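Local coordinates for protein enoyl-CoA hydratase/carnithine racemase (PDB 6SL9) that probably isomerises CoA thioesters in bacterial phenylacetic acid breakdown, giving oxepin-CoA, as a trimeric enzyme of the crotonase (enoyl-CoA hydratase/isomerase) family, at residues V100-V105 with S112-G117; F128-V133 with S141-L146; F145-L150 with Q157-L162; P164-S167 with A173-L176. All coordinates share one frame; numbering follows the deposited sequence.

Interaction 1: V100-V105 with S112-G117; sequences VAVNGV and SLALWG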
loop_
_atom_site.group_PDB
_atom_site.type_symbol
_atom_site.label_atom_id
_atom_site.label_comp_id
_atom_site.label_asym_id
_atom_site.label_seq_id
_atom_site.Cartn_x
_atom_site.Cartn_y
_atom_site.Cartn_z
ATOM N N VAL A 100 2.540 -11.192 -18.207
ATOM C CA VAL A 100 3.934 -11.712 -18.090
ATOM C C VAL A 100 3.858 -13.170 -17.664
ATOM O O VAL A 100 3.109 -13.464 -16.716
ATOM C CB VAL A 100 4.741 -10.849 -17.118
ATOM C CG1 VAL A 100 6.032 -11.542 -16.707
ATOM C CG2 VAL A 100 5.047 -9.517 -17.739
ATOM N N ALA A 101 4.644 -14.018 -18.296
ATOM C CA ALA A 101 4.769 -15.449 -17.966
ATOM C C ALA A 101 6.203 -15.671 -17.492
ATOM O O ALA A 101 7.145 -15.694 -18.291
ATOM C CB ALA A 101 4.428 -16.288 -19.148
ATOM N N VAL A 102 6.370 -15.804 -16.172
ATOM C CA VAL A 102 7.694 -15.961 -15.539
ATOM C C VAL A 102 8.080 -17.450 -15.542
ATOM O O VAL A 102 7.582 -18.225 -14.737
ATOM C CB VAL A 102 7.774 -15.337 -14.152
ATOM C CG1 VAL A 102 9.192 -15.387 -13.634
ATOM C CG2 VAL A 102 7.297 -13.887 -14.153
ATOM N N ASN A 103 8.906 -17.832 -16.516
ATOM C CA ASN A 103 9.263 -19.226 -16.792
ATOM C C ASN A 103 10.421 -19.732 -15.968
ATOM O O ASN A 103 10.643 -20.946 -15.929
ATOM C CB ASN A 103 9.555 -19.393 -18.279
ATOM C CG ASN A 103 10.668 -18.480 -18.725
ATOM O OD1 ASN A 103 10.497 -17.255 -18.736
ATOM N ND2 ASN A 103 11.832 -19.070 -19.013
ATOM N N GLY A 104 11.141 -18.861 -15.296
ATOM C CA GLY A 104 12.321 -19.252 -14.506
ATOM C C GLY A 104 12.788 -18.088 -13.670
ATOM O O GLY A 104 11.996 -17.245 -13.266
ATOM N N VAL A 105 14.064 -18.035 -13.391
ATOM C CA VAL A 105 14.561 -17.017 -12.457
ATOM C C VAL A 105 14.265 -15.644 -13.066
ATOM O O VAL A 105 14.513 -15.346 -14.265
ATOM C CB VAL A 105 16.045 -17.150 -12.134
ATOM C CG1 VAL A 105 16.917 -17.130 -13.340
ATOM C CG2 VAL A 105 16.477 -16.090 -11.158
ATOM N N SER A 112 12.367 -6.626 -11.935
ATOM C CA SER A 112 11.703 -5.354 -12.270
ATOM C C SER A 112 10.813 -5.504 -13.492
ATOM O O SER A 112 9.621 -5.130 -13.450
ATOM C CB SER A 112 12.720 -4.229 -12.487
ATOM O OG SER A 112 13.669 -4.125 -11.417
ATOM N N LEU A 113 11.362 -6.065 -14.576
ATOM C CA LEU A 113 10.623 -6.167 -15.844
ATOM C C LEU A 113 9.399 -7.062 -15.660
ATOM O O LEU A 113 8.312 -6.763 -16.115
ATOM C CB LEU A 113 11.569 -6.684 -16.954
ATOM C CG LEU A 113 12.610 -5.681 -17.475
ATOM C CD1 LEU A 113 13.459 -6.296 -18.588
ATOM C CD2 LEU A 113 11.987 -4.411 -18.053
ATOM N N ALA A 114 9.562 -8.202 -14.953
ATOM C CA ALA A 114 8.457 -9.159 -14.788
ATOM C C ALA A 114 7.302 -8.464 -14.063
ATOM O O ALA A 114 6.114 -8.708 -14.364
ATOM C CB ALA A 114 8.929 -10.347 -13.999
ATOM N N LEU A 115 7.606 -7.602 -13.114
ATOM C CA LEU A 115 6.574 -7.015 -12.238
ATOM C C LEU A 115 5.799 -5.917 -12.939
ATOM O O LEU A 115 4.764 -5.503 -12.434
ATOM C CB LEU A 115 7.174 -6.529 -10.926
ATOM C CG LEU A 115 7.747 -7.636 -10.023
ATOM C CD1 LEU A 115 8.242 -7.071 -8.737
ATOM C CD2 LEU A 115 6.778 -8.795 -9.781
ATOM N N TRP A 116 6.216 -5.501 -14.130
ATOM C CA TRP A 116 5.439 -4.543 -14.941
ATOM C C TRP A 116 4.261 -5.196 -15.648
ATOM O O TRP A 116 3.432 -4.471 -16.163
ATOM C CB TRP A 116 6.328 -3.790 -15.940
ATOM C CG TRP A 116 7.123 -2.699 -15.300
ATOM C CD1 TRP A 116 8.450 -2.688 -14.965
ATOM C CD2 TRP A 116 6.543 -1.523 -14.736
ATOM N NE1 TRP A 116 8.723 -1.550 -14.263
ATOM C CE2 TRP A 116 7.578 -0.817 -14.100
ATOM C CE3 TRP A 116 5.243 -1.009 -14.716
ATOM C CZ2 TRP A 116 7.333 0.375 -13.417
ATOM C CZ3 TRP A 116 5.006 0.178 -14.044
ATOM C CH2 TRP A 116 6.042 0.844 -13.409
ATOM N N GLY A 117 4.163 -6.535 -15.661
ATOM C CA GLY A 117 2.954 -7.117 -16.226
ATOM C C GLY A 117 1.726 -6.638 -15.489
ATOM O O GLY A 117 1.770 -6.497 -14.271
#

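Interaction 2: F128-V133 with S141-L146; sequences FTTAFV and SGLSFL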
loop_
_atom_site.group_PDB
_atom_site.type_symbol
_atom_site.label_atom_id
_atom_site.label_comp_id
_atom_site.label_asym_id
_atom_site.label_seq_id
_atom_site.Cartn_x
_atom_site.Cartn_y
_atom_site.Cartn_z
ATOM N N PHE A 128 11.998 -15.495 -7.791
ATOM C CA PHE A 128 12.179 -14.039 -7.810
ATOM C C PHE A 128 13.213 -13.653 -6.766
ATOM O O PHE A 128 13.073 -14.048 -5.587
ATOM C CB PHE A 128 10.862 -13.320 -7.459
ATOM C CG PHE A 128 9.758 -13.565 -8.451
ATOM C CD1 PHE A 128 9.017 -14.736 -8.419
ATOM C CD2 PHE A 128 9.506 -12.638 -9.445
ATOM C CE1 PHE A 128 8.056 -14.977 -9.386
ATOM C CE2 PHE A 128 8.502 -12.865 -10.378
ATOM C CZ PHE A 128 7.789 -14.033 -10.330
ATOM N N THR A 129 14.204 -12.872 -7.157
ATOM C CA THR A 129 15.237 -12.415 -6.194
ATOM C C THR A 129 15.533 -10.940 -6.527
ATOM O O THR A 129 15.864 -10.647 -7.663
ATOM C CB THR A 129 16.474 -13.315 -6.283
ATOM O OG1 THR A 129 16.191 -14.719 -6.229
ATOM C CG2 THR A 129 17.341 -12.911 -5.113
ATOM N N THR A 130 15.446 -10.063 -5.552
ATOM C CA THR A 130 15.692 -8.651 -5.882
ATOM C C THR A 130 17.127 -8.464 -6.353
ATOM O O THR A 130 17.350 -7.685 -7.282
ATOM C CB THR A 130 15.309 -7.728 -4.714
ATOM O OG1 THR A 130 16.157 -8.065 -3.590
ATOM C CG2 THR A 130 13.836 -7.789 -4.360
ATOM N N ALA A 131 18.095 -9.114 -5.720
ATOM C CA ALA A 131 19.494 -9.277 -6.173
ATOM C C ALA A 131 20.390 -8.047 -6.091
ATOM O O ALA A 131 21.590 -8.221 -5.833
ATOM C CB ALA A 131 19.538 -9.834 -7.595
ATOM N N PHE A 132 19.869 -6.852 -6.346
ATOM C CA PHE A 132 20.713 -5.639 -6.438
ATOM C C PHE A 132 21.626 -5.519 -5.214
ATOM O O PHE A 132 22.832 -5.178 -5.379
ATOM C CB PHE A 132 19.841 -4.379 -6.538
ATOM C CG PHE A 132 19.124 -4.278 -7.862
ATOM C CD1 PHE A 132 19.770 -3.758 -8.948
ATOM C CD2 PHE A 132 17.774 -4.606 -7.985
ATOM C CE1 PHE A 132 19.127 -3.597 -10.143
ATOM C CE2 PHE A 132 17.114 -4.423 -9.198
ATOM C CZ PHE A 132 17.808 -3.932 -10.251
ATOM N N VAL A 133 21.107 -5.732 -4.023
ATOM C CA VAL A 133 21.892 -5.499 -2.792
ATOM C C VAL A 133 23.104 -6.431 -2.726
ATOM O O VAL A 133 24.095 -6.078 -2.072
ATOM C CB VAL A 133 21.017 -5.604 -1.534
ATOM C CG1 VAL A 133 20.658 -7.033 -1.197
ATOM C CG2 VAL A 133 21.628 -4.960 -0.352
ATOM N N SER A 141 15.113 0.261 -12.376
ATOM C CA SER A 141 14.164 -0.136 -13.418
ATOM C C SER A 141 12.737 -0.176 -12.866
ATOM O O SER A 141 11.877 -0.972 -13.361
ATOM C CB SER A 141 14.593 -1.451 -14.059
ATOM O OG SER A 141 15.943 -1.420 -14.443
ATOM N N GLY A 142 12.429 0.703 -11.930
ATOM C CA GLY A 142 11.115 0.826 -11.345
ATOM C C GLY A 142 10.836 -0.124 -10.187
ATOM O O GLY A 142 9.711 -0.053 -9.663
ATOM N N LEU A 143 11.814 -0.937 -9.781
ATOM C CA LEU A 143 11.501 -1.910 -8.710
ATOM C C LEU A 143 11.209 -1.141 -7.414
ATOM O O LEU A 143 10.395 -1.647 -6.595
ATOM C CB LEU A 143 12.661 -2.869 -8.533
ATOM C CG LEU A 143 12.408 -4.012 -7.525
ATOM C CD1 LEU A 143 11.224 -4.845 -7.955
ATOM C CD2 LEU A 143 13.669 -4.844 -7.421
ATOM N N SER A 144 11.848 0.016 -7.157
ATOM C CA SER A 144 11.573 0.722 -5.893
ATOM C C SER A 144 10.142 1.305 -5.879
ATOM O O SER A 144 9.637 1.562 -4.793
ATOM C CB SER A 144 12.585 1.792 -5.607
ATOM O OG SER A 144 12.416 2.948 -6.400
ATOM N N PHE A 145 9.581 1.536 -7.040
ATOM C CA PHE A 145 8.192 2.020 -7.225
ATOM C C PHE A 145 7.261 0.840 -7.064
ATOM O O PHE A 145 6.315 0.893 -6.263
ATOM C CB PHE A 145 8.156 2.723 -8.564
ATOM C CG PHE A 145 6.787 3.232 -8.955
ATOM C CD1 PHE A 145 5.906 2.418 -9.644
ATOM C CD2 PHE A 145 6.396 4.540 -8.737
ATOM C CE1 PHE A 145 4.643 2.847 -9.972
ATOM C CE2 PHE A 145 5.146 5.019 -9.155
ATOM C CZ PHE A 145 4.262 4.162 -9.782
ATOM N N LEU A 146 7.471 -0.197 -7.856
ATOM C CA LEU A 146 6.510 -1.296 -7.901
ATOM C C LEU A 146 6.487 -2.142 -6.655
ATOM O O LEU A 146 5.405 -2.533 -6.214
ATOM C CB LEU A 146 6.845 -2.210 -9.091
ATOM C CG LEU A 146 6.442 -1.745 -10.483
ATOM C CD1 LEU A 146 6.885 -2.803 -11.462
ATOM C CD2 LEU A 146 4.938 -1.535 -10.592
#

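Interaction 3: F145-L150 with Q157-L162; sequences FLLPRL and QELLLL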
loop_
_atom_site.group_PDB
_atom_site.type_symbol
_atom_site.label_atom_id
_atom_site.label_comp_id
_atom_site.label_asym_id
_atom_site.label_seq_id
_atom_site.Cartn_x
_atom_site.Cartn_y
_atom_site.Cartn_z
ATOM N N PHE A 145 9.581 1.536 -7.040
ATOM C CA PHE A 145 8.192 2.020 -7.225
ATOM C C PHE A 145 7.261 0.840 -7.064
ATOM O O PHE A 145 6.315 0.893 -6.263
ATOM C CB PHE A 145 8.156 2.723 -8.564
ATOM C CG PHE A 145 6.787 3.232 -8.955
ATOM C CD1 PHE A 145 5.906 2.418 -9.644
ATOM C CD2 PHE A 145 6.396 4.540 -8.737
ATOM C CE1 PHE A 145 4.643 2.847 -9.972
ATOM C CE2 PHE A 145 5.146 5.019 -9.155
ATOM C CZ PHE A 145 4.262 4.162 -9.782
ATOM N N LEU A 146 7.471 -0.197 -7.856
ATOM C CA LEU A 146 6.510 -1.296 -7.901
ATOM C C LEU A 146 6.487 -2.142 -6.655
ATOM O O LEU A 146 5.405 -2.533 -6.214
ATOM C CB LEU A 146 6.845 -2.210 -9.091
ATOM C CG LEU A 146 6.442 -1.745 -10.483
ATOM C CD1 LEU A 146 6.885 -2.803 -11.462
ATOM C CD2 LEU A 146 4.938 -1.535 -10.592
ATOM N N LEU A 147 7.640 -2.475 -6.087
ATOM C CA LEU A 147 7.610 -3.516 -5.046
ATOM C C LEU A 147 6.797 -3.127 -3.823
ATOM O O LEU A 147 5.967 -3.951 -3.428
ATOM C CB LEU A 147 9.029 -3.946 -4.713
ATOM C CG LEU A 147 9.114 -5.200 -3.857
ATOM C CD1 LEU A 147 8.531 -6.384 -4.584
ATOM C CD2 LEU A 147 10.573 -5.475 -3.544
ATOM N N PRO A 148 6.962 -1.935 -3.246
ATOM C CA PRO A 148 6.141 -1.622 -2.090
ATOM C C PRO A 148 4.643 -1.563 -2.418
ATOM O O PRO A 148 3.822 -1.928 -1.572
ATOM C CB PRO A 148 6.666 -0.283 -1.614
ATOM C CG PRO A 148 7.958 -0.043 -2.360
ATOM C CD PRO A 148 7.945 -0.872 -3.571
ATOM N N ARG A 149 4.294 -1.117 -3.637
ATOM C CA ARG A 149 2.864 -1.073 -4.032
ATOM C C ARG A 149 2.302 -2.509 -4.143
ATOM O O ARG A 149 1.121 -2.752 -3.800
ATOM C CB ARG A 149 2.786 -0.310 -5.389
ATOM C CG ARG A 149 3.102 1.192 -5.246
ATOM C CD ARG A 149 3.280 1.890 -6.566
ATOM N NE ARG A 149 3.269 3.335 -6.564
ATOM C CZ ARG A 149 4.204 4.077 -5.994
ATOM N NH1 ARG A 149 5.306 3.469 -5.573
ATOM N NH2 ARG A 149 4.146 5.422 -6.009
ATOM N N LEU A 150 3.095 -3.451 -4.680
ATOM C CA LEU A 150 2.614 -4.820 -4.934
ATOM C C LEU A 150 2.583 -5.648 -3.653
ATOM O O LEU A 150 1.657 -6.475 -3.546
ATOM C CB LEU A 150 3.480 -5.500 -5.988
ATOM C CG LEU A 150 3.412 -4.920 -7.394
ATOM C CD1 LEU A 150 4.450 -5.588 -8.259
ATOM C CD2 LEU A 150 2.023 -5.087 -7.995
ATOM N N GLN A 157 10.751 -4.153 2.393
ATOM C CA GLN A 157 12.007 -3.972 3.200
ATOM C C GLN A 157 12.778 -5.269 3.234
ATOM O O GLN A 157 14.027 -5.282 3.030
ATOM C CB GLN A 157 11.623 -3.587 4.650
ATOM C CG GLN A 157 11.187 -2.149 4.718
ATOM C CD GLN A 157 10.550 -1.865 6.081
ATOM O OE1 GLN A 157 9.801 -2.687 6.665
ATOM N NE2 GLN A 157 10.755 -0.642 6.472
ATOM N N GLU A 158 12.091 -6.356 3.591
ATOM C CA GLU A 158 12.821 -7.639 3.751
ATOM C C GLU A 158 13.385 -8.072 2.390
ATOM O O GLU A 158 14.523 -8.525 2.287
ATOM C CB GLU A 158 11.807 -8.640 4.283
ATOM C CG GLU A 158 12.357 -10.011 4.581
ATOM C CD GLU A 158 11.357 -10.939 5.229
ATOM O OE1 GLU A 158 10.155 -10.555 5.453
ATOM O OE2 GLU A 158 11.794 -12.066 5.521
ATOM N N LEU A 159 12.542 -8.017 1.354
ATOM C CA LEU A 159 12.938 -8.550 0.047
ATOM C C LEU A 159 14.121 -7.758 -0.482
ATOM O O LEU A 159 14.964 -8.351 -1.145
ATOM C CB LEU A 159 11.772 -8.515 -0.930
ATOM C CG LEU A 159 10.837 -9.709 -0.880
ATOM C CD1 LEU A 159 10.577 -10.469 0.396
ATOM C CD2 LEU A 159 9.641 -9.423 -1.738
ATOM N N LEU A 160 14.122 -6.447 -0.313
ATOM C CA LEU A 160 15.196 -5.629 -0.870
ATOM C C LEU A 160 16.469 -5.690 -0.035
ATOM O O LEU A 160 17.588 -5.770 -0.614
ATOM C CB LEU A 160 14.708 -4.179 -1.019
ATOM C CG LEU A 160 13.683 -3.974 -2.108
ATOM C CD1 LEU A 160 13.041 -2.621 -1.925
ATOM C CD2 LEU A 160 14.302 -4.088 -3.500
ATOM N N LEU A 161 16.355 -5.617 1.275
ATOM C CA LEU A 161 17.546 -5.522 2.134
ATOM C C LEU A 161 18.213 -6.882 2.289
ATOM O O LEU A 161 19.467 -6.912 2.320
ATOM C CB LEU A 161 17.186 -4.895 3.481
ATOM C CG LEU A 161 16.656 -3.452 3.413
ATOM C CD1 LEU A 161 16.166 -3.030 4.789
ATOM C CD2 LEU A 161 17.665 -2.460 2.861
ATOM N N LEU A 162 17.451 -7.967 2.328
ATOM C CA LEU A 162 18.052 -9.282 2.529
ATOM C C LEU A 162 18.152 -10.096 1.234
ATOM O O LEU A 162 18.811 -11.112 1.249
ATOM C CB LEU A 162 17.239 -10.032 3.582
ATOM C CG LEU A 162 17.196 -9.361 4.957
ATOM C CD1 LEU A 162 16.393 -10.198 5.934
ATOM C CD2 LEU A 162 18.612 -9.088 5.470
#

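Interaction 4: P164-S167 with A173-L176; sequences PRLS and ALGL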
loop_
_atom_site.group_PDB
_atom_site.type_symbol
_atom_site.label_atom_id
_atom_site.label_comp_id
_atom_site.label_asym_id
_atom_site.label_seq_id
_atom_site.Cartn_x
_atom_site.Cartn_y
_atom_site.Cartn_z
ATOM N N PRO A 164 16.284 -12.433 -0.300
ATOM C CA PRO A 164 15.976 -13.850 -0.349
ATOM C C PRO A 164 15.540 -14.252 -1.755
ATOM O O PRO A 164 15.033 -13.442 -2.531
ATOM C CB PRO A 164 14.811 -13.984 0.636
ATOM C CG PRO A 164 14.124 -12.658 0.544
ATOM C CD PRO A 164 15.262 -11.678 0.455
ATOM N N ARG A 165 15.697 -15.523 -2.050
ATOM C CA ARG A 165 15.138 -16.125 -3.263
ATOM C C ARG A 165 13.744 -16.586 -2.910
ATOM O O ARG A 165 13.575 -17.378 -1.999
ATOM C CB ARG A 165 15.955 -17.349 -3.670
ATOM C CG ARG A 165 15.301 -18.127 -4.812
ATOM C CD ARG A 165 15.942 -19.488 -4.877
ATOM N NE ARG A 165 15.423 -20.263 -5.987
ATOM C CZ ARG A 165 14.308 -21.000 -5.995
ATOM N NH1 ARG A 165 13.994 -21.702 -7.077
ATOM N NH2 ARG A 165 13.479 -21.000 -4.962
ATOM N N LEU A 166 12.769 -16.124 -3.648
ATOM C CA LEU A 166 11.373 -16.520 -3.458
ATOM C C LEU A 166 10.961 -17.546 -4.506
ATOM O O LEU A 166 11.149 -17.341 -5.700
ATOM C CB LEU A 166 10.482 -15.308 -3.591
ATOM C CG LEU A 166 10.845 -14.122 -2.736
ATOM C CD1 LEU A 166 9.886 -13.003 -2.976
ATOM C CD2 LEU A 166 10.810 -14.520 -1.318
ATOM N N SER A 167 10.316 -18.604 -4.058
ATOM C CA SER A 167 9.662 -19.596 -4.934
ATOM C C SER A 167 8.432 -18.970 -5.598
ATOM O O SER A 167 7.904 -17.914 -5.186
ATOM C CB SER A 167 9.276 -20.800 -4.154
ATOM O OG SER A 167 8.222 -20.451 -3.311
ATOM N N ALA A 173 1.767 -15.849 -2.852
ATOM C CA ALA A 173 1.238 -15.412 -1.541
ATOM C C ALA A 173 1.495 -13.917 -1.346
ATOM O O ALA A 173 0.656 -13.246 -0.703
ATOM C CB ALA A 173 1.834 -16.183 -0.410
ATOM N N LEU A 174 2.572 -13.365 -1.892
ATOM C CA LEU A 174 2.903 -11.936 -1.688
ATOM C C LEU A 174 2.185 -11.023 -2.677
ATOM O O LEU A 174 2.179 -9.788 -2.380
ATOM C CB LEU A 174 4.418 -11.765 -1.855
ATOM C CG LEU A 174 5.273 -12.441 -0.791
ATOM C CD1 LEU A 174 6.711 -12.051 -0.974
ATOM C CD2 LEU A 174 4.794 -12.105 0.633
ATOM N N GLY A 175 1.657 -11.546 -3.791
ATOM C CA GLY A 175 1.159 -10.695 -4.899
ATOM C C GLY A 175 2.189 -10.404 -5.975
ATOM O O GLY A 175 1.855 -9.695 -6.949
ATOM N N LEU A 176 3.377 -10.967 -5.935
ATOM C CA LEU A 176 4.310 -10.810 -7.085
ATOM C C LEU A 176 3.731 -11.454 -8.337
ATOM O O LEU A 176 3.988 -10.945 -9.460
ATOM C CB LEU A 176 5.653 -11.419 -6.743
ATOM C CG LEU A 176 6.410 -10.719 -5.622
ATOM C CD1 LEU A 176 7.703 -11.438 -5.338
ATOM C CD2 LEU A 176 6.657 -9.242 -5.878
#

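Interaction 1: V100-V105 with S112-G117
V100 lays its two methyls against A114 of helix 109-115 and G117 in the loop beyond. Its CG1 is anti to the backbone N (chi1 166°), which leaves CG2 to press on G117 CA at 3.5 Å; having no side chain, G117 lets the methyl come that close. V100 CG2 also packs on A114 O at 3.6 Å, and V100 CG1 lies 4.1 Å from A114 CB. The carbonyl O of A114 is thus covered by hydrocarbon while taking a hydrogen bond from G117 N at 3.2 Å. A101 turns its methyl to the other side of the sheet, where helix 186-197 covers it. V102 comes back to the helix side, and its CG2 meets A114 CB at 3.9 Å. The small methyl of A114 lies within reach of both valines, and F61 touches it. Beyond the strand N103 leaves the interface, its amide bridging G56 N and A60 O. All touching residues are buried, and nothing but van der Waals packing joins the segments. Alternating valines under a helix fit a beta-alpha-beta crossover, here from strand 98-102 through short strand 105-107 of the small sheet and helix 109-115 to its parallel neighbour 119-123 in the crotonase fold.

Interaction 2: F128-V133 with S141-L146
The backbones stay well apart where T130 faces L143, CA to CA 8.4 Å, segment 128-133 leaving strand 127-129 through a tight turn and segment 141-146 entering helix 143-151 with G142 as its N-cap. L143 bridges the distance with one branch. With chi1 at -175° its CG stands opposite the backbone N, and CD2 reaches F132 CE2 at 3.9 Å and F132 CD2 at 4.2 Å. The methyl comes to the edge of the F132 ring, near the ring plane, so neither face is used in this contact. The same L143 CD2 looks at T130 CG2 from 4.3 Å, a looser touch. Between these two partners the turn is drawn in by a bond from F132 N to T130 O of 2.8 Å; with positive phi at A131 this is a classic gamma turn, and it brings the side chains of T130 and F132 to the same leucine. In the crotonase fold, the contact fastens the end of a short strand of the small sheet to the first turn of the helix that follows it. The hydroxyl of T130 points to other company, hydrogen-bonding L159 O of helix 153-162, whose L160 also packs on L143. E227 of the second subunit takes hydrogen bonds from G142 N and S144 OG, while Q231 of that subunit packs on F132.

Interaction 3: F145-L150 with Q157-L162
Packing between two consecutive helices of the crotonase fold, 143-151 and 153-162, rests here on L147 driving one methyl against L160 and L159. A trans chi1 (-169°) extends L147 out from its helix, and L147 CD2 does all the touching. It sits 3.7 Å from L160 CG and meets both methyls beyond, L160 CD2 at 4.0 Å and L160 CD1 at 4.1 Å. The two leucines approach tip to tip. One residue back, L159 offers only the root of its side chain: L159 CB lies 4.2 Å from L147 CD2. No hydrogen bond crosses, and the three residues are buried. The first helix is kinked at P148, whose N makes no bond to the turn before. There R149 folds back on F145: its NE lies 3.4 Å above one face of the ring, offset toward the rim, in a cation-pi contact, and R149 NH1 bonds F145 O at 2.9 Å with an N-H...O angle of 154°. The two interactions would hold the guanidinium in place over the aromatic ring, and its NH2 bonds T215 O of the second subunit. Around the contact, L147 also packs on L176, L160 on T130 after strand 127-129, and L146 and L150 on L115 of helix 109-115, while L153 of the third subunit covers R149 and L150.

Interaction 4: P164-S167 with A173-L176
No ring, amide or guanidinium takes part, by face or edge, where L166 meets L174 and L176; the contact is made by three leucine methyls. L166 CD1 supplies one side of both pairs, lying 3.6 Å from L176 CD1 and 3.9 Å from L174 CD1. In each pair the side chains cross at about a right angle, so the branches meet at single methyls rather than alongside. All three leucines have CG beside the backbone N; for L166 (chi1 -52°) this carries CD1 off the short, weakly bonded strand 166-167 toward the end of the helix. The two partners belong to either side of G175, which ends helix 168-174 in a Schellman motif: positive phi (92°) and two bonds back into the last turn. That reversal allows L174, in the last turn, and L176, just beyond it, to face the same methyl. S167 is the helix N-cap: its hydroxyl caps a backbone N of the first turn while its own N donates to E170 OE2, consistent with a capping box. R120 ties down the far end, bonding G175 O and L176 O. Backbone bonds join L166 to F128 in strand 127-129. L159 of helix 153-162 packs on both L166 and L174, V151 of helix 143-151 on L174 and L176, and M111 and L115 of helix 109-115 on L176.

All four contacts are apolar, with no hydrogen bond between their paired segments. Interaction 1, its centre about 7 Å from the centre of the chain, packs a strand of the large sheet on a helix end with valine and alanine. The centres of the others lie about 13 to 17 Å from it: 3 and 4 are leucine on leucine, and 2 sets a leucine methyl at a phenylalanine edge. Touching residues are buried in 1, 2 and 3; in 4, L174 is partly exposed. Interactions 2 and 3 share F145 and L146 and touch the second subunit; segments of 2 and 4 include neighbouring strands of the small sheet. L115 and W116 of interaction 1 reach L146, joining outer contacts to the interior.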